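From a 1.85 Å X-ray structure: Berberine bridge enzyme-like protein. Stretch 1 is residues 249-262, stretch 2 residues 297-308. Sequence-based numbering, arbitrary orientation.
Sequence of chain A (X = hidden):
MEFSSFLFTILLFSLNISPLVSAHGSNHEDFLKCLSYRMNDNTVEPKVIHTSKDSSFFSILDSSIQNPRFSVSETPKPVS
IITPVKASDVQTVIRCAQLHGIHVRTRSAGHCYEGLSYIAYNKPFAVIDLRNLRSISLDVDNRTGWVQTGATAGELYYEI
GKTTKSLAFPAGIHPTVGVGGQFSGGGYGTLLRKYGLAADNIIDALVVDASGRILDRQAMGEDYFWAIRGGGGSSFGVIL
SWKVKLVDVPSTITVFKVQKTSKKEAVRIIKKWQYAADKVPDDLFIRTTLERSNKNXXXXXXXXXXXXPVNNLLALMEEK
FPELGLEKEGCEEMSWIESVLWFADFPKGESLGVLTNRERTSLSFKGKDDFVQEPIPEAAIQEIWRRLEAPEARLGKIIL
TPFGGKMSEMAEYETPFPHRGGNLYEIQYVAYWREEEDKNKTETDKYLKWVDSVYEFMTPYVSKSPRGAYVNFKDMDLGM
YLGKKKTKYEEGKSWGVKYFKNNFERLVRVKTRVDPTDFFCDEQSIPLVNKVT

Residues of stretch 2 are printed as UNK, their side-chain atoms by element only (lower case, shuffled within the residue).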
ATOM      1  N   VAL A 249      -8.778 -16.598  12.813  1.00 14.55           N
ATOM      2  CA  VAL A 249      -8.898 -17.410  11.626  1.00 14.68           C
ATOM      3  C   VAL A 249      -8.927 -18.844  12.071  1.00 17.82           C
ATOM      4  O   VAL A 249      -8.348 -19.200  13.097  1.00 19.55           O
ATOM      5  CB  VAL A 249      -7.719 -17.202  10.611  1.00 19.07           C
ATOM      6  CG1 VAL A 249      -7.843 -15.875   9.879  1.00 19.14           C
ATOM      7  CG2 VAL A 249      -6.367 -17.318  11.287  1.00 13.87           C
ATOM      8  N   PRO A 250      -9.611 -19.688  11.309  1.00 20.84           N
ATOM      9  CA  PRO A 250      -9.503 -21.125  11.558  1.00 24.39           C
ATOM     10  C   PRO A 250      -8.114 -21.668  11.210  1.00 15.60           C
ATOM     11  O   PRO A 250      -7.446 -21.167  10.316  1.00 16.26           O
ATOM     12  CB  PRO A 250     -10.582 -21.718  10.645  1.00 24.66           C
ATOM     13  CG  PRO A 250     -11.536 -20.595  10.433  1.00 26.59           C
ATOM     14  CD  PRO A 250     -10.680 -19.371  10.362  1.00 20.88           C
ATOM     15  N   SER A 251      -7.694 -22.702  11.925  1.00 16.49           N
ATOM     16  CA  SER A 251      -6.438 -23.361  11.653  1.00 26.68           C
ATOM     17  C   SER A 251      -6.431 -23.939  10.231  1.00 28.45           C
ATOM     18  O   SER A 251      -5.374 -24.181   9.650  1.00 27.31           O
ATOM     19  CB  SER A 251      -6.189 -24.453  12.697  1.00 28.63           C
ATOM     20  OG  SER A 251      -6.409 -23.952  14.010  1.00 33.88           O
ATOM     21  N   THR A 252      -7.618 -24.145   9.664  1.00 30.04           N
ATOM     22  CA  THR A 252      -7.738 -24.595   8.280  1.00 27.58           C
ATOM     23  C   THR A 252      -8.547 -23.624   7.431  1.00 21.28           C
ATOM     24  O   THR A 252      -9.727 -23.387   7.697  1.00 20.20           O
ATOM     25  CB  THR A 252      -8.404 -25.980   8.187  1.00 34.51           C
ATOM     26  OG1 THR A 252      -7.469 -26.988   8.587  1.00 33.90           O
ATOM     27  CG2 THR A 252      -8.874 -26.258   6.756  1.00 36.70           C
ATOM     28  N   ILE A 253      -7.912 -23.080   6.402  1.00 17.39           N
ATOM     29  CA  ILE A 253      -8.626 -22.295   5.406  1.00 14.39           C
ATOM     30  C   ILE A 253      -8.439 -22.908   4.016  1.00 14.42           C
ATOM     31  O   ILE A 253      -7.756 -23.926   3.856  1.00 15.26           O
ATOM     32  CB  ILE A 253      -8.175 -20.828   5.433  1.00 15.47           C
ATOM     33  CG1 ILE A 253      -6.647 -20.707   5.355  1.00 20.55           C
ATOM     34  CG2 ILE A 253      -8.647 -20.193   6.728  1.00 14.96           C
ATOM     35  CD1 ILE A 253      -6.024 -20.823   3.968  1.00 18.51           C
ATOM     36  N   THR A 254      -9.057 -22.295   3.015  1.00 15.64           N
ATOM     37  CA  THR A 254      -9.021 -22.857   1.673  1.00 16.05           C
ATOM     38  C   THR A 254      -8.676 -21.799   0.639  1.00 16.06           C
ATOM     39  O   THR A 254      -9.375 -20.786   0.531  1.00 15.14           O
ATOM     40  CB  THR A 254     -10.377 -23.499   1.291  1.00 16.02           C
ATOM     41  OG1 THR A 254     -10.756 -24.469   2.272  1.00 17.91           O
ATOM     42  CG2 THR A 254     -10.284 -24.179  -0.055  1.00 15.16           C
ATOM     43  N   VAL A 255      -7.606 -22.044  -0.123  1.00 15.67           N
ATOM     44  CA  VAL A 255      -7.316 -21.247  -1.317  1.00 16.41           C
ATOM     45  C   VAL A 255      -7.727 -21.999  -2.596  1.00 18.44           C
ATOM     46  O   VAL A 255      -7.906 -23.216  -2.585  1.00 16.06           O
ATOM     47  CB  VAL A 255      -5.823 -20.852  -1.414  1.00 13.26           C
ATOM     48  CG1 VAL A 255      -5.405 -20.038  -0.194  1.00 12.37           C
ATOM     49  CG2 VAL A 255      -4.926 -22.091  -1.614  1.00 14.50           C
ATOM     50  N   PHE A 256      -7.884 -21.257  -3.693  1.00 18.79           N
ATOM     51  CA  PHE A 256      -8.243 -21.837  -4.991  1.00 17.78           C
ATOM     52  C   PHE A 256      -7.743 -20.999  -6.169  1.00 16.32           C
ATOM     53  O   PHE A 256      -7.564 -19.785  -6.070  1.00 14.23           O
ATOM     54  CB  PHE A 256      -9.762 -22.027  -5.103  1.00 18.97           C
ATOM     55  CG  PHE A 256     -10.559 -20.735  -5.088  1.00 22.55           C
ATOM     56  CD1 PHE A 256     -10.990 -20.182  -3.889  1.00 22.32           C
ATOM     57  CD2 PHE A 256     -10.903 -20.094  -6.279  1.00 19.46           C
ATOM     58  CE1 PHE A 256     -11.726 -19.020  -3.882  1.00 24.17           C
ATOM     59  CE2 PHE A 256     -11.642 -18.930  -6.272  1.00 19.42           C
ATOM     60  CZ  PHE A 256     -12.052 -18.391  -5.075  1.00 20.80           C
ATOM     61  N   LYS A 257      -7.517 -21.661  -7.291  1.00 18.14           N
ATOM     62  CA  LYS A 257      -7.063 -20.978  -8.483  1.00 17.86           C
ATOM     63  C   LYS A 257      -7.776 -21.594  -9.663  1.00 19.51           C
ATOM     64  O   LYS A 257      -7.886 -22.818  -9.765  1.00 22.52           O
ATOM     65  CB  LYS A 257      -5.543 -21.085  -8.629  1.00 20.21           C
ATOM     66  CG  LYS A 257      -4.957 -20.361  -9.833  1.00 26.36           C
ATOM     67  CD  LYS A 257      -3.430 -20.354  -9.795  1.00 33.13           C
ATOM     68  CE  LYS A 257      -2.913 -19.597  -8.562  1.00 38.50           C
ATOM     69  NZ  LYS A 257      -1.420 -19.612  -8.387  1.00 39.17           N
ATOM     70  N   VAL A 258      -8.302 -20.742 -10.532  1.00 16.60           N
ATOM     71  CA  VAL A 258      -8.868 -21.192 -11.790  1.00 19.60           C
ATOM     72  C   VAL A 258      -8.315 -20.319 -12.907  1.00 21.04           C
ATOM     73  O   VAL A 258      -8.305 -19.100 -12.803  1.00 20.56           O
ATOM     74  CB  VAL A 258     -10.402 -21.145 -11.782  1.00 21.73           C
ATOM     75  CG1 VAL A 258     -10.951 -21.315 -13.193  1.00 21.54           C
ATOM     76  CG2 VAL A 258     -10.959 -22.210 -10.847  1.00 21.45           C
ATOM     77  N   GLN A 259      -7.833 -20.958 -13.963  1.00 20.90           N
ATOM     78  CA  GLN A 259      -7.247 -20.253 -15.087  1.00 26.31           C
ATOM     79  C   GLN A 259      -8.160 -20.342 -16.310  1.00 27.75           C
ATOM     80  O   GLN A 259      -8.706 -21.399 -16.616  1.00 24.71           O
ATOM     81  CB  GLN A 259      -5.860 -20.826 -15.405  1.00 29.93           C
ATOM     82  CG  GLN A 259      -5.073 -20.015 -16.400  1.00 35.18           C
ATOM     83  CD  GLN A 259      -4.306 -20.881 -17.372  1.00 42.18           C
ATOM     84  OE1 GLN A 259      -4.672 -22.031 -17.618  1.00 45.39           O
ATOM     85  NE2 GLN A 259      -3.234 -20.335 -17.933  1.00 42.05           N
ATOM     86  N   LYS A 260      -8.327 -19.221 -17.002  1.00 30.66           N
ATOM     87  CA  LYS A 260      -9.098 -19.186 -18.235  1.00 26.86           C
ATOM     88  C   LYS A 260      -8.306 -18.490 -19.330  1.00 22.29           C
ATOM     89  O   LYS A 260      -8.003 -17.309 -19.237  1.00 20.74           O
ATOM     90  CB  LYS A 260     -10.438 -18.487 -18.022  1.00 28.05           C
ATOM     91  CG  LYS A 260     -11.365 -19.218 -17.078  1.00 30.48           C
ATOM     92  CD  LYS A 260     -11.586 -20.664 -17.504  1.00 33.29           C
ATOM     93  CE  LYS A 260     -12.521 -21.382 -16.543  1.00 35.94           C
ATOM     94  NZ  LYS A 260     -12.498 -22.864 -16.723  1.00 40.33           N
ATOM     95  N   THR A 261      -7.973 -19.234 -20.371  1.00 26.22           N
ATOM     96  CA  THR A 261      -7.136 -18.705 -21.433  1.00 28.92           C
ATOM     97  C   THR A 261      -7.978 -18.286 -22.638  1.00 27.32           C
ATOM     98  O   THR A 261      -7.499 -17.561 -23.508  1.00 28.67           O
ATOM     99  CB  THR A 261      -6.067 -19.742 -21.868  1.00 29.16           C
ATOM    100  OG1 THR A 261      -6.698 -20.990 -22.173  1.00 29.19           O
ATOM    101  CG2 THR A 261      -5.060 -19.974 -20.750  1.00 26.36           C
ATOM    102  N   SER A 262      -9.229 -18.747 -22.678  1.00 24.09           N
ATOM    103  CA  SER A 262     -10.157 -18.403 -23.751  1.00 28.78           C
ATOM    104  C   SER A 262     -10.848 -17.067 -23.471  1.00 29.87           C
ATOM    105  O   SER A 262     -11.597 -16.948 -22.496  1.00 28.80           O
ATOM    106  CB  SER A 262     -11.203 -19.512 -23.932  1.00 34.98           C
ATOM    107  OG  SER A 262     -12.247 -19.120 -24.813  1.00 41.17           O
ATOM    108  N   UNK A 297       0.591 -15.621 -23.318  1.00 42.58           N
ATOM    109  CA  UNK A 297      -0.727 -15.236 -23.804  1.00 37.17           C
ATOM    110  C   UNK A 297      -1.568 -14.665 -22.665  1.00 30.06           C
ATOM    111  O   UNK A 297      -1.377 -15.013 -21.500  1.00 28.52           O
ATOM    112  c   UNK A 297      -1.425 -16.415 -24.440  1.00 37.66           C
ATOM    113  N   UNK A 298      -2.491 -13.778 -23.007  1.00 28.11           N
ATOM    114  CA  UNK A 298      -3.372 -13.179 -22.019  1.00 23.07           C
ATOM    115  C   UNK A 298      -4.337 -14.223 -21.459  1.00 22.49           C
ATOM    116  O   UNK A 298      -4.915 -15.028 -22.196  1.00 21.85           O
ATOM    117  c   UNK A 298      -5.008 -11.308 -21.571  1.00 17.17           C
ATOM    118  c   UNK A 298      -3.200 -11.019 -23.251  1.00 22.61           C
ATOM    119  c   UNK A 298      -4.157 -11.999 -22.624  1.00 21.60           C
ATOM    120  N   UNK A 299      -4.495 -14.212 -20.144  1.00 20.69           N
ATOM    121  CA  UNK A 299      -5.452 -15.085 -19.511  1.00 20.78           C
ATOM    122  C   UNK A 299      -6.083 -14.358 -18.330  1.00 18.91           C
ATOM    123  O   UNK A 299      -5.563 -13.337 -17.893  1.00 18.47           O
ATOM    124  c   UNK A 299      -2.677 -17.046 -16.200  1.00 24.21           C
ATOM    125  c   UNK A 299      -4.784 -16.403 -19.087  1.00 21.63           C
ATOM    126  n   UNK A 299      -2.652 -15.726 -16.162  1.00 24.35           N
ATOM    127  n   UNK A 299      -3.422 -17.419 -17.226  1.00 22.00           N
ATOM    128  c   UNK A 299      -3.898 -16.303 -17.879  1.00 21.89           C
ATOM    129  c   UNK A 299      -3.401 -15.237 -17.205  1.00 24.15           C
ATOM    130  N   UNK A 300      -7.217 -14.874 -17.851  1.00 19.23           N
ATOM    131  CA  UNK A 300      -7.846 -14.420 -16.614  1.00 17.50           C
ATOM    132  C   UNK A 300      -7.541 -15.402 -15.500  1.00 21.15           C
ATOM    133  O   UNK A 300      -7.856 -16.583 -15.601  1.00 22.47           O
ATOM    134  c   UNK A 300      -9.349 -14.274 -16.778  1.00 17.57           C
ATOM    135  N   UNK A 301      -6.929 -14.898 -14.438  1.00 21.14           N
ATOM    136  CA  UNK A 301      -6.588 -15.698 -13.279  1.00 20.90           C
ATOM    137  C   UNK A 301      -7.527 -15.373 -12.108  1.00 18.24           C
ATOM    138  O   UNK A 301      -7.481 -14.285 -11.545  1.00 19.79           O
ATOM    139  c   UNK A 301      -3.052 -15.957 -11.620  1.00 33.13           C
ATOM    140  c   UNK A 301      -5.130 -15.450 -12.892  1.00 23.43           C
ATOM    141  c   UNK A 301      -4.213 -17.786 -12.923  1.00 34.76           C
ATOM    142  c   UNK A 301      -4.392 -16.513 -12.090  1.00 31.50           C
ATOM    143  N   UNK A 302      -8.386 -16.322 -11.764  1.00 18.16           N
ATOM    144  CA  UNK A 302      -9.265 -16.200 -10.614  1.00 16.35           C
ATOM    145  C   UNK A 302      -8.683 -16.929  -9.412  1.00 21.37           C
ATOM    146  O   UNK A 302      -8.622 -18.157  -9.384  1.00 19.46           O
ATOM    147  c   UNK A 302     -11.946 -14.988 -12.127  1.00 24.43           C
ATOM    148  c   UNK A 302     -10.635 -16.753 -10.947  1.00 11.66           C
ATOM    149  c   UNK A 302     -11.569 -16.236 -14.557  1.00 23.41           C
ATOM    150  c   UNK A 302     -12.295 -15.061 -14.493  1.00 23.96           C
ATOM    151  c   UNK A 302     -11.222 -16.171 -12.183  1.00 21.30           C
ATOM    152  c   UNK A 302     -12.486 -14.436 -13.276  1.00 25.48           C
ATOM    153  c   UNK A 302     -11.037 -16.785 -13.410  1.00 20.71           C
ATOM    154  N   UNK A 303      -8.243 -16.158  -8.423  1.00 20.48           N
ATOM    155  CA  UNK A 303      -7.667 -16.708  -7.206  1.00 18.70           C
ATOM    156  C   UNK A 303      -8.469 -16.229  -6.006  1.00 19.85           C
ATOM    157  O   UNK A 303      -9.089 -15.163  -6.030  1.00 16.67           O
ATOM    158  c   UNK A 303      -6.199 -16.307  -7.039  1.00 15.21           C
ATOM    159  c   UNK A 303      -5.395 -16.872  -8.162  1.00 17.26           C
ATOM    160  o   UNK A 303      -6.093 -14.881  -7.063  1.00 16.31           O
ATOM    161  N   UNK A 304      -8.466 -17.019  -4.947  1.00 19.11           N
ATOM    162  CA  UNK A 304      -9.279 -16.679  -3.804  1.00 19.04           C
ATOM    163  C   UNK A 304      -8.889 -17.341  -2.511  1.00 17.48           C
ATOM    164  O   UNK A 304      -8.159 -18.324  -2.492  1.00 19.11           O
ATOM    165  N   UNK A 305      -9.390 -16.773  -1.425  1.00 18.03           N
ATOM    166  CA  UNK A 305      -9.157 -17.278  -0.089  1.00 15.53           C
ATOM    167  C   UNK A 305     -10.513 -17.417   0.585  1.00 15.02           C
ATOM    168  O   UNK A 305     -11.284 -16.461   0.670  1.00 12.76           O
ATOM    169  c   UNK A 305      -8.127 -16.659   2.191  1.00 15.01           C
ATOM    170  c   UNK A 305      -7.391 -17.938   2.396  1.00 16.45           C
ATOM    171  c   UNK A 305      -8.235 -16.344   0.700  1.00 14.31           C
ATOM    172  c   UNK A 305      -7.448 -15.541   2.939  1.00 15.28           C
ATOM    173  N   UNK A 306     -10.819 -18.623   1.030  1.00 15.83           N
ATOM    174  CA  UNK A 306     -12.053 -18.851   1.743  1.00 17.22           C
ATOM    175  C   UNK A 306     -11.736 -19.159   3.200  1.00 19.44           C
ATOM    176  O   UNK A 306     -10.920 -20.048   3.486  1.00 19.87           O
ATOM    177  c   UNK A 306     -16.393 -19.712   2.364  1.00 19.96           C
ATOM    178  c   UNK A 306     -12.840 -19.984   1.091  1.00 19.08           C
ATOM    179  c   UNK A 306     -15.215 -19.427   1.724  1.00 19.64           C
ATOM    180  o   UNK A 306     -17.676 -21.187   3.735  1.00 21.07           O
ATOM    181  c   UNK A 306     -14.136 -20.299   1.793  1.00 20.12           C
ATOM    182  c   UNK A 306     -16.506 -20.881   3.088  1.00 19.74           C
ATOM    183  c   UNK A 306     -14.276 -21.462   2.526  1.00 19.02           C
ATOM    184  c   UNK A 306     -15.452 -21.755   3.170  1.00 19.67           C
ATOM    185  N   UNK A 307     -12.358 -18.412   4.115  1.00 17.25           N
ATOM    186  CA  UNK A 307     -12.158 -18.632   5.551  1.00 18.68           C
ATOM    187  C   UNK A 307     -13.067 -19.767   6.048  1.00 19.48           C
ATOM    188  O   UNK A 307     -14.086 -19.529   6.702  1.00 20.17           O
ATOM    189  c   UNK A 307     -11.861 -17.472   7.764  1.00 17.54           C
ATOM    190  c   UNK A 307     -10.288 -16.293   5.625  1.00 16.64           C
ATOM    191  c   UNK A 307     -11.772 -16.165   5.699  1.00 12.66           C
ATOM    192  c   UNK A 307     -12.424 -17.350   6.366  1.00 16.73           C
ATOM    193  N   UNK A 308     -12.676 -20.999   5.724  1.00 19.35           N
ATOM    194  CA  UNK A 308     -13.455 -22.181   6.046  1.00 20.49           C
ATOM    195  C   UNK A 308     -12.995 -23.371   5.220  1.00 22.37           C
ATOM    196  O   UNK A 308     -12.044 -23.245   4.445  1.00 19.81           O
TER

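Position 297 carries a single side-chain carbon and touches nothing on stretch 1; one carbon means alanine, Ala297, lying before the strand. At 298, one carbon bears two more and does not reach stretch 1; this is the beta-branched fork of valine. Val298 is buried, a setting that favours an apolar group.

Position 299 has one carbon leading to a five-membered ring of three carbons and two nitrogens, with Gln259 NE2 at its edge; only histidine provides such a ring. Gln259 NE2 donates a hydrogen bond to His299 ND1 (3.0 Å), so this nitrogen serves as the acceptor. Position 300 has one carbon, and its backbone pairs with Lys260: alanine. Ala300 is a small apolar group suited to a buried strand position.

At 301, four carbons fork at the second, and a terminal carbon lies against Lys257 and Gln259: leucine. Leu301 CD1 rests 4.1 Å from Lys257 CG and 4.2 Å from Gln259 CG, using the aliphatic parts of two polar side chains. Position 302 shows one carbon and a six-carbon ring without oxygen, its edge meeting Lys260, so phenylalanine. Phe302 CE2 is 3.9 Å from Lys260 CG, an apolar methylene suited to an aromatic neighbour.

One carbon carrying an oxygen and a carbon, the latter against Lys257, marks 303 as threonine; the methyl Thr303 CG2 packs 3.7 Å from Lys257 CE, on the lysine's aliphatic chain. Position 304 has no side-chain atoms, and the Phe256 ring covers it: glycine. Gly304 CA sits 3.8 Å from the ring centroid in a CH-pi contact; an ideal CB would lie 2.1 Å from Phe256 CZ, a clash.

Position 305 again has four carbons forked at the second, lying against Ile253 and Val255: leucine. Leu305 CD1 reaches Ile253 CD1 (3.6 Å) and Val255 CG1 (3.9 Å), filling an apolar cluster. At 306, a six-membered ring bearing one oxygen leads away from stretch 1 while the first carbon stays near Thr254: tyrosine. Tyr306 can thus keep its bulky ring clear of the strand pairing, and its N donates to Thr254 O at 2.6 Å. Position 307 has four carbons forked at the first, one arm two carbons long, near Pro250 and Ile253: isoleucine. Ile307 CG2 offers them apolar surface, 3.4 Å from Pro250 CD. Position 308 lacks a side chain, and its O accepts a hydrogen bond from Thr254 OG1 (2.8 Å): glycine. In Gly308 an ideal CB would clash with Tyr306 CE2 (2.7 Å).

The contact is an antiparallel sheet pairing. Thr254, Phe256, Val258 and Lys260 each form two backbone hydrogen bonds with Tyr306, Gly304, Phe302 and Ala300, respectively. Between these pairs, Val255 faces Leu305, Lys257 faces Thr303 and Gln259 faces Leu301, placing their side chains on the other face.

Stretch 2, residues 297-308: AVHALFTGLYIG
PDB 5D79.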